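Local coordinates for protein ArtJ (Geobacillus stearothermophilus, PDB 2PVU) that binds lysine and the related basic amino acids arginine and histidine, probably handing them to its cognate ATP-binding cassette transporter for uptake, at residues A[54-59]-A[104-109]; A[157-162]-A[172-177]. All blocks are in the same frame, centred on the assembly; numbering follows the deposited sequence.

Overall arrangement
Both contacts reach the bound lysine, contact 2 only through Thr157 at the start of its helix, in the cleft between the two lobes of a family 3 solute-binding protein. Contact 1 (54-59 with 104-109) belongs to one lobe. It meets the ligand at both ends: a water reaches its side-chain amine, Gly107 O and Thr109 OG1 take its amino group, and Thr109 N one carboxylate oxygen. Contact 2 (157-162 with 172-177) is the helix-strand half of a beta-alpha-beta unit in the other lobe, and its Thr157 takes the second carboxylate oxygen. The contact centres are about 17 Å apart, but their edges touch where Thr109 CB packs 3.9 Å from Thr157 CG2. Glu224 OE1 is hydrogen-bonded to the hydroxyls of both threonines.

Contact 1 (A[54-59]-A[104-109]); sequences PFEYMQ and GISGIT. With LYS (lysine), chain E.
A single water joins Glu56 to Ser106 and to the bound lysine: it is 2.9 Å from Glu56 OE2 and 2.7 Å from Ser106 OG, and it accepts a hydrogen bond from lysine NZ. Glu56 makes no direct hydrogen bond to 104-109. Its carboxylate instead lies against the Ser106 backbone, with OE2 3.2 Å from Ser106 C. Glu56 CG sits between the backbone N and the carbonyl carbon (chi1 48°), and a bend at chi2 brings the carboxylate round to Ser106. With an alanine at Glu56, the water is likely to lose one of its anchors and a gap to open against Ser106. Glu56 OE1 is close to Asp67 OD2, a like-charged pair that would probably raise the pKa of one of the two, while Asp67 OD2 also accepts from Gly107 N. In this type II periplasmic-binding-protein fold, 104-109 follows strand 103-104 and forms a ligand-binding loop. Gly107 has positive phi (61°), and a side chain there would point at Glu56. Gly107 O accepts from the ligand amino N at 2.7 Å, and Thr109 OG1 takes the same N. Thr109 N donates almost straight to lysine OXT at 2.8 Å. Ser106 OG also bonds Asp49 N.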
# COMPACT_ATOMS: atom_id res chain seq x y z
N PRO A 54 -8.09 -1.29 -2.19
CA PRO A 54 -8.33 -2.49 -2.99
C PRO A 54 -7.11 -3.41 -3.17
O PRO A 54 -7.19 -4.39 -3.93
CB PRO A 54 -8.69 -1.92 -4.35
CG PRO A 54 -7.79 -0.71 -4.47
CD PRO A 54 -7.67 -0.15 -3.03
N PHE A 55 -6.00 -3.11 -2.51
CA PHE A 55 -4.75 -3.86 -2.73
C PHE A 55 -4.75 -5.22 -2.04
O PHE A 55 -4.43 -6.26 -2.65
CB PHE A 55 -3.55 -2.99 -2.32
CG PHE A 55 -3.44 -1.75 -3.18
CD1 PHE A 55 -2.96 -1.86 -4.48
CD2 PHE A 55 -3.90 -0.52 -2.71
CE1 PHE A 55 -2.92 -0.73 -5.37
CE2 PHE A 55 -3.82 0.63 -3.54
CZ PHE A 55 -3.36 0.51 -4.88
N GLU A 56 -5.16 -5.24 -0.78
CA GLU A 56 -5.34 -6.50 -0.07
C GLU A 56 -6.30 -6.26 1.07
O GLU A 56 -6.18 -5.29 1.81
CB GLU A 56 -4.04 -7.03 0.49
CG GLU A 56 -3.16 -6.01 1.26
CD GLU A 56 -2.24 -5.19 0.35
OE1 GLU A 56 -1.70 -5.77 -0.61
OE2 GLU A 56 -2.02 -3.98 0.62
N TYR A 57 -7.27 -7.14 1.20
CA TYR A 57 -8.26 -7.01 2.28
C TYR A 57 -8.88 -8.38 2.46
O TYR A 57 -8.56 -9.30 1.71
CB TYR A 57 -9.28 -5.92 1.97
CG TYR A 57 -10.07 -6.10 0.69
CD1 TYR A 57 -11.41 -6.55 0.73
CD2 TYR A 57 -9.52 -5.76 -0.56
CE1 TYR A 57 -12.16 -6.68 -0.43
CE2 TYR A 57 -10.26 -5.89 -1.73
CZ TYR A 57 -11.57 -6.35 -1.66
OH TYR A 57 -12.33 -6.48 -2.81
N MET A 58 -9.70 -8.54 3.50
CA MET A 58 -10.34 -9.83 3.76
C MET A 58 -11.74 -9.82 3.20
O MET A 58 -12.46 -8.85 3.34
CB MET A 58 -10.40 -10.14 5.27
CG MET A 58 -9.04 -10.28 5.97
SD MET A 58 -8.07 -11.68 5.35
CE MET A 58 -6.66 -11.57 6.39
N GLN A 59 -12.13 -10.92 2.58
CA GLN A 59 -13.50 -11.08 2.12
C GLN A 59 -13.79 -12.55 2.23
O GLN A 59 -13.10 -13.37 1.61
CB GLN A 59 -13.65 -10.60 0.68
CG GLN A 59 -14.96 -10.96 -0.03
CD GLN A 59 -14.87 -10.69 -1.54
OE1 GLN A 59 -14.68 -11.62 -2.34
NE2 GLN A 59 -14.93 -9.41 -1.92
N GLY A 104 7.34 -9.61 0.80
CA GLY A 104 6.11 -8.92 1.16
C GLY A 104 5.48 -8.26 -0.05
O GLY A 104 6.18 -7.84 -0.98
N ILE A 105 4.16 -8.14 -0.03
CA ILE A 105 3.44 -7.28 -0.99
C ILE A 105 2.28 -6.70 -0.20
O ILE A 105 1.57 -7.43 0.48
CB ILE A 105 2.98 -8.03 -2.33
CG1 ILE A 105 2.55 -7.00 -3.41
CG2 ILE A 105 1.92 -9.06 -2.06
CD1 ILE A 105 2.08 -7.60 -4.70
N SER A 106 2.18 -5.36 -0.18
CA SER A 106 1.24 -4.73 0.77
C SER A 106 1.12 -3.22 0.49
O SER A 106 1.11 -2.42 1.46
CB SER A 106 1.74 -4.98 2.22
OG SER A 106 0.74 -4.82 3.23
N GLY A 107 1.06 -2.83 -0.79
CA GLY A 107 0.90 -1.40 -1.17
C GLY A 107 2.10 -0.63 -0.62
O GLY A 107 1.97 0.49 -0.18
N ILE A 108 3.27 -1.24 -0.69
CA ILE A 108 4.52 -0.65 -0.06
C ILE A 108 5.29 0.27 -0.97
O ILE A 108 5.86 -0.18 -1.97
CB ILE A 108 5.51 -1.76 0.40
CG1 ILE A 108 4.75 -2.78 1.27
CG2 ILE A 108 6.72 -1.08 1.20
CD1 ILE A 108 5.52 -4.17 1.42
N THR A 109 5.39 1.53 -0.58
CA THR A 109 6.16 2.51 -1.34
C THR A 109 7.64 2.21 -1.24
O THR A 109 8.18 1.98 -0.16
CB THR A 109 5.87 3.93 -0.86
OG1 THR A 109 4.46 4.21 -1.01
CG2 THR A 109 6.68 4.97 -1.63
N LYS E . 2.25 3.14 0.49
CA LYS E . 2.36 3.65 1.90
C LYS E . 3.66 3.14 2.53
O LYS E . 4.02 3.53 3.63
CB LYS E . 1.18 3.15 2.73
CG LYS E . 1.10 1.60 2.75
CD LYS E . 0.26 1.10 3.95
CE LYS E . -0.24 -0.31 3.66
NZ LYS E . -0.92 -0.93 4.92
OXT LYS E . 4.37 2.30 1.94
O HOH W 1 -1.47 -3.21 3.33

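Contact 2 (A[157-162]-A[172-177]); sequences TGQEAA and IKKFET. With LYS (lysine), chain E.
Two polar side chains meet here without a hydrogen bond between them: the Gln159 amide and the Lys174 chain cross at about a right angle, amide against aliphatic carbons. The pair joins helix 157-166 to strand 172-175, the second half of a beta-alpha-beta unit that begins with strand 150-153, which pairs in parallel with 172-175. Gln159 has CG anti to the backbone N (chi1 177°), with the chain extended beyond CG, which carries the amide from the helix across to the strand. There Gln159 CD lies 3.4 Å from Lys174 CE. The approach of Gln159 NE2 to the same CE, 2.9 Å, is too short to be trusted. Both ends of the amide are engaged by neighbours: OE1 accepts from Ala155 N and NE2 donates to Glu163 OE2, which fixes which way round it lies. Lys174 NZ makes a long, weak ion pair with Glu163 OE2. At the start of the helix, Thr157 N donates to O of the bound lysine at 2.9 Å (N-H...O 153°), so the helix N-terminus would probably help to stabilise the ligand carboxylate. Thr157 OG1 is hydrogen-bonded to Glu224. On the buried side the contact is apolar. Ile172 CG1 lies beside the backbone N, opposite the carbonyl carbon (chi1 -62°), and the extended branch carries CD1 to within 3.9 Å of Ala162 CB and 3.7 Å of Ala162 C.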
# COMPACT_ATOMS: atom_id res chain seq x y z
N THR A 157 4.31 6.24 4.58
CA THR A 157 4.70 7.49 3.92
C THR A 157 3.62 8.57 4.21
O THR A 157 3.91 9.75 4.08
CB THR A 157 4.88 7.30 2.41
OG1 THR A 157 3.72 6.66 1.91
CG2 THR A 157 6.08 6.40 2.09
N GLY A 158 2.40 8.18 4.61
CA GLY A 158 1.44 9.22 5.04
C GLY A 158 1.83 9.81 6.38
O GLY A 158 1.75 11.02 6.56
N GLN A 159 2.28 8.97 7.30
CA GLN A 159 2.82 9.48 8.57
C GLN A 159 3.99 10.38 8.28
O GLN A 159 4.13 11.47 8.86
CB GLN A 159 3.27 8.36 9.49
CG GLN A 159 3.90 8.90 10.76
CD GLN A 159 4.33 7.81 11.69
OE1 GLN A 159 3.74 6.74 11.70
NE2 GLN A 159 5.33 8.08 12.53
N GLU A 160 4.85 9.93 7.37
CA GLU A 160 6.00 10.70 6.96
C GLU A 160 5.62 12.09 6.41
O GLU A 160 6.21 13.11 6.79
CB GLU A 160 6.81 9.94 5.89
CG GLU A 160 8.16 10.66 5.60
CD GLU A 160 9.02 9.91 4.59
OE1 GLU A 160 8.57 8.86 4.05
OE2 GLU A 160 10.16 10.40 4.34
N ALA A 161 4.65 12.12 5.51
CA ALA A 161 4.25 13.40 4.94
C ALA A 161 3.70 14.35 6.04
O ALA A 161 3.99 15.54 6.02
CB ALA A 161 3.24 13.21 3.78
N ALA A 162 2.94 13.79 7.00
CA ALA A 162 2.33 14.60 8.05
C ALA A 162 3.45 15.18 8.93
O ALA A 162 3.43 16.36 9.27
CB ALA A 162 1.35 13.73 8.86
N ILE A 172 -0.57 14.10 15.47
CA ILE A 172 -0.52 13.04 14.49
C ILE A 172 -0.85 11.77 15.24
O ILE A 172 -0.13 11.38 16.15
CB ILE A 172 0.87 12.97 13.81
CG1 ILE A 172 1.13 14.30 13.08
CG2 ILE A 172 0.96 11.71 12.92
CD1 ILE A 172 2.52 14.40 12.47
N LYS A 173 -1.99 11.18 14.92
CA LYS A 173 -2.43 9.99 15.60
C LYS A 173 -2.13 8.78 14.72
O LYS A 173 -2.51 8.75 13.55
CB LYS A 173 -3.92 10.05 15.90
CG LYS A 173 -4.41 11.35 16.56
CD LYS A 173 -3.91 11.43 17.97
CE LYS A 173 -4.59 12.55 18.76
NZ LYS A 173 -3.79 12.69 20.02
N LYS A 174 -1.48 7.78 15.30
CA LYS A 174 -0.97 6.65 14.52
C LYS A 174 -1.73 5.38 14.86
O LYS A 174 -1.94 5.08 16.07
CB LYS A 174 0.53 6.45 14.80
CG LYS A 174 1.43 7.63 14.48
CD LYS A 174 2.77 7.46 15.17
CE LYS A 174 3.71 8.63 14.93
NZ LYS A 174 3.17 9.92 15.40
N PHE A 175 -2.15 4.63 13.83
CA PHE A 175 -2.94 3.40 14.02
C PHE A 175 -2.29 2.21 13.32
O PHE A 175 -1.57 2.38 12.35
CB PHE A 175 -4.36 3.63 13.50
CG PHE A 175 -5.00 4.84 14.14
CD1 PHE A 175 -5.46 4.77 15.45
CD2 PHE A 175 -4.99 6.05 13.50
CE1 PHE A 175 -6.01 5.90 16.05
CE2 PHE A 175 -5.53 7.20 14.09
CZ PHE A 175 -6.03 7.10 15.39
N GLU A 176 -2.55 1.00 13.82
CA GLU A 176 -1.86 -0.18 13.26
C GLU A 176 -2.41 -0.59 11.90
O GLU A 176 -1.70 -1.27 11.14
CB GLU A 176 -1.92 -1.37 14.26
CG GLU A 176 -1.23 -2.64 13.79
CD GLU A 176 0.22 -2.44 13.39
OE1 GLU A 176 0.92 -1.54 13.94
OE2 GLU A 176 0.65 -3.24 12.52
N THR A 177 -3.65 -0.18 11.59
CA THR A 177 -4.21 -0.35 10.22
C THR A 177 -4.75 0.98 9.70
O THR A 177 -5.19 1.85 10.50
CB THR A 177 -5.34 -1.37 10.17
OG1 THR A 177 -6.43 -0.95 11.00
CG2 THR A 177 -4.86 -2.75 10.64
N LYS E . 2.25 3.14 0.49
CA LYS E . 2.36 3.65 1.90
C LYS E . 3.66 3.14 2.53
O LYS E . 4.02 3.53 3.63
CB LYS E . 1.18 3.15 2.73
CG LYS E . 1.10 1.60 2.75
CD LYS E . 0.26 1.10 3.95
CE LYS E . -0.24 -0.31 3.66
NZ LYS E . -0.92 -0.93 4.92
OXT LYS E . 4.37 2.30 1.94